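Local structure of BAT-2 beta-lactamase (Bacillus atrophaeus, 6W5G) at residues I179-Y183 with H236-F240. The protein hydrolyses the beta-lactam ring of antibiotics as a class D beta-lactamase, an activity by which it probably confers resistance. Coordinates in Å, arbitrary orientation, origin at the centre of the assembly. Numbering follows the deposited sequence.
Sequences IEHLY and HSYIF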
ATOM      1  N   ILE A 179       2.405  -7.059   2.900  1.00 10.92           N
ATOM      2  CA  ILE A 179       0.986  -6.923   3.221  1.00 11.03           C
ATOM      3  C   ILE A 179       0.454  -8.201   3.851  1.00  9.99           C
ATOM      4  O   ILE A 179      -0.362  -8.156   4.781  1.00 10.48           O
ATOM      5  CB  ILE A 179       0.171  -6.497   1.984  1.00 10.37           C
ATOM      6  CG1 ILE A 179       0.612  -5.111   1.501  1.00 12.14           C
ATOM      7  CG2 ILE A 179      -1.337  -6.514   2.295  1.00 11.79           C
ATOM      8  CD1 ILE A 179       0.382  -4.011   2.502  1.00 13.03           C
ATOM      9  N   GLU A 180       0.918  -9.362   3.376  1.00 10.86           N
ATOM     10  CA  GLU A 180       0.485 -10.615   3.986  1.00 10.66           C
ATOM     11  C   GLU A 180       0.942 -10.707   5.440  1.00 11.06           C
ATOM     12  O   GLU A 180       0.195 -11.184   6.307  1.00 11.25           O
ATOM     13  CB  GLU A 180       1.000 -11.811   3.181  1.00 11.44           C
ATOM     14  CG  GLU A 180       0.531 -13.143   3.761  1.00 14.31           C
ATOM     15  CD  GLU A 180       0.949 -14.333   2.927  1.00 19.01           C
ATOM     16  OE1 GLU A 180       1.633 -14.134   1.904  1.00 21.50           O
ATOM     17  OE2 GLU A 180       0.605 -15.474   3.309  1.00 21.56           O
ATOM     18  N   HIS A 181       2.164 -10.246   5.723  1.00 10.95           N
ATOM     19  CA  HIS A 181       2.653 -10.233   7.098  1.00 11.88           C
ATOM     20  C   HIS A 181       1.848  -9.276   7.963  1.00 10.96           C
ATOM     21  O   HIS A 181       1.585  -9.565   9.134  1.00 12.00           O
ATOM     22  CB  HIS A 181       4.140  -9.882   7.125  1.00 13.71           C
ATOM     23  CG  HIS A 181       5.009 -10.920   6.489  1.00 19.37           C
ATOM     24  ND1 HIS A 181       6.236 -10.627   5.936  1.00 22.88           N
ATOM     25  CD2 HIS A 181       4.815 -12.245   6.293  1.00 22.86           C
ATOM     26  CE1 HIS A 181       6.774 -11.733   5.451  1.00 24.01           C
ATOM     27  NE2 HIS A 181       5.932 -12.730   5.657  1.00 23.92           N
ATOM     28  N   LEU A 182       1.450  -8.130   7.404  1.00 10.34           N
ATOM     29  CA  LEU A 182       0.600  -7.209   8.147  1.00 10.83           C
ATOM     30  C   LEU A 182      -0.769  -7.821   8.411  1.00 10.50           C
ATOM     31  O   LEU A 182      -1.298  -7.724   9.530  1.00 10.13           O
ATOM     32  CB  LEU A 182       0.467  -5.901   7.374  1.00 10.29           C
ATOM     33  CG  LEU A 182      -0.499  -4.880   7.975  1.00  9.35           C
ATOM     34  CD1 LEU A 182      -0.130  -4.547   9.416  1.00 10.38           C
ATOM     35  CD2 LEU A 182      -0.567  -3.618   7.110  1.00 10.53           C
ATOM     36  N   TYR A 183      -1.354  -8.463   7.394  1.00 10.62           N
ATOM     37  CA  TYR A 183      -2.644  -9.123   7.574  1.00 12.07           C
ATOM     38  C   TYR A 183      -2.580 -10.161   8.689  1.00 12.67           C
ATOM     39  O   TYR A 183      -3.453 -10.203   9.565  1.00 12.52           O
ATOM     40  CB  TYR A 183      -3.087  -9.779   6.261  1.00 12.64           C
ATOM     41  CG  TYR A 183      -4.372 -10.556   6.410  1.00 14.10           C
ATOM     42  CD1 TYR A 183      -5.607  -9.929   6.281  1.00 15.79           C
ATOM     43  CD2 TYR A 183      -4.357 -11.909   6.716  1.00 15.55           C
ATOM     44  CE1 TYR A 183      -6.783 -10.634   6.440  1.00 17.46           C
ATOM     45  CE2 TYR A 183      -5.520 -12.617   6.871  1.00 16.70           C
ATOM     46  CZ  TYR A 183      -6.732 -11.979   6.731  1.00 17.39           C
ATOM     47  OH  TYR A 183      -7.908 -12.680   6.888  1.00 20.31           O
ATOM     48  N   HIS A 236     -13.514 -15.942   3.774  1.00 26.01           N
ATOM     49  CA  HIS A 236     -12.436 -15.914   2.794  1.00 23.78           C
ATOM     50  C   HIS A 236     -11.716 -14.578   2.845  1.00 21.75           C
ATOM     51  O   HIS A 236     -12.331 -13.531   3.055  1.00 24.17           O
ATOM     52  CB  HIS A 236     -12.943 -16.161   1.365  1.00 25.96           C
ATOM     53  CG  HIS A 236     -13.595 -17.495   1.174  1.00 28.24           C
ATOM     54  ND1 HIS A 236     -12.883 -18.637   0.878  1.00 29.01           N
ATOM     55  CD2 HIS A 236     -14.896 -17.869   1.237  1.00 29.52           C
ATOM     56  CE1 HIS A 236     -13.716 -19.657   0.770  1.00 30.08           C
ATOM     57  NE2 HIS A 236     -14.942 -19.219   0.982  1.00 29.83           N
ATOM     58  N   SER A 237     -10.407 -14.620   2.644  1.00 17.15           N
ATOM     59  CA  SER A 237      -9.652 -13.385   2.526  1.00 16.05           C
ATOM     60  C   SER A 237      -8.518 -13.592   1.538  1.00 14.08           C
ATOM     61  O   SER A 237      -8.031 -14.711   1.359  1.00 15.01           O
ATOM     62  CB  SER A 237      -9.133 -12.895   3.879  1.00 17.87           C
ATOM     63  OG  SER A 237      -8.366 -13.895   4.513  1.00 19.23           O
ATOM     64  N   TYR A 238      -8.110 -12.498   0.898  1.00 12.23           N
ATOM     65  CA  TYR A 238      -7.147 -12.539  -0.192  1.00 11.35           C
ATOM     66  C   TYR A 238      -6.253 -11.312  -0.110  1.00 10.92           C
ATOM     67  O   TYR A 238      -6.733 -10.210   0.157  1.00 11.93           O
ATOM     68  CB  TYR A 238      -7.854 -12.557  -1.562  1.00 11.33           C
ATOM     69  CG  TYR A 238      -8.928 -13.625  -1.682  1.00 12.52           C
ATOM     70  CD1 TYR A 238     -10.204 -13.427  -1.154  1.00 14.12           C
ATOM     71  CD2 TYR A 238      -8.662 -14.837  -2.315  1.00 14.28           C
ATOM     72  CE1 TYR A 238     -11.176 -14.404  -1.245  1.00 14.28           C
ATOM     73  CE2 TYR A 238      -9.638 -15.820  -2.420  1.00 14.66           C
ATOM     74  CZ  TYR A 238     -10.891 -15.598  -1.885  1.00 15.27           C
ATOM     75  OH  TYR A 238     -11.864 -16.574  -1.976  1.00 17.56           O
ATOM     76  N   ILE A 239      -4.954 -11.511  -0.335  1.00 10.67           N
ATOM     77  CA  ILE A 239      -3.967 -10.435  -0.428  1.00  9.89           C
ATOM     78  C   ILE A 239      -3.750 -10.143  -1.903  1.00  9.32           C
ATOM     79  O   ILE A 239      -3.665 -11.070  -2.715  1.00 11.29           O
ATOM     80  CB  ILE A 239      -2.628 -10.870   0.207  1.00 10.97           C
ATOM     81  CG1 ILE A 239      -2.839 -11.617   1.525  1.00 12.62           C
ATOM     82  CG2 ILE A 239      -1.669  -9.687   0.353  1.00 10.91           C
ATOM     83  CD1 ILE A 239      -3.530 -10.805   2.602  1.00 14.04           C
ATOM     84  N   PHE A 240      -3.639  -8.867  -2.264  1.00  9.27           N
ATOM     85  CA  PHE A 240      -3.410  -8.541  -3.664  1.00  8.33           C
ATOM     86  C   PHE A 240      -2.365  -7.445  -3.813  1.00  8.81           C
ATOM     87  O   PHE A 240      -2.170  -6.605  -2.926  1.00  9.14           O
ATOM     88  CB  PHE A 240      -4.707  -8.122  -4.383  1.00  9.22           C
ATOM     89  CG  PHE A 240      -5.409  -6.975  -3.717  1.00 10.02           C
ATOM     90  CD1 PHE A 240      -4.948  -5.666  -3.864  1.00 10.47           C
ATOM     91  CD2 PHE A 240      -6.526  -7.206  -2.927  1.00 12.20           C
ATOM     92  CE1 PHE A 240      -5.576  -4.620  -3.215  1.00 11.51           C
ATOM     93  CE2 PHE A 240      -7.167  -6.160  -2.290  1.00 11.58           C
ATOM     94  CZ  PHE A 240      -6.698  -4.866  -2.443  1.00 11.83           C
TER
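The axis of helical segment 179-183 passes 9.1 Å from that of strand segment 236-240, at 148° between their N-to-C directions, so the helix runs roughly antiparallel to the strand. Backbones come nearest at Glu180 and Ile239, whose CA atoms lie 6.3 Å apart. Strand alternation turns Ser237 and Ile239 toward the helix and Tyr238 away. Ile239 fits among Ile179, Glu180 and Tyr183: its CG2 is 3.7 Å from Ile179 CG2, and its CD1 3.8 Å from Tyr183 CB. Glu180 touches Ile239 through its backbone, N 4.0 Å from Ile239 CG2, and its aliphatic stem, CB 4.2 Å from Ile239 CG1, while its carboxylate forms a salt bridge with Lys184. Tyr183 reaches along the strand, where Ser237 OG donates a 2.7 Å hydrogen bond to Tyr183 OH. Such helix-on-sheet packing belongs to the penicillin-binding-protein/beta-lactamase fold: helix 172-184 covers one face of the antiparallel sheet, Phe230 of strand 225-233 meets the Tyr183 ring edge-to-face, and Phe240 packs against helix 248-261 on the opposite face.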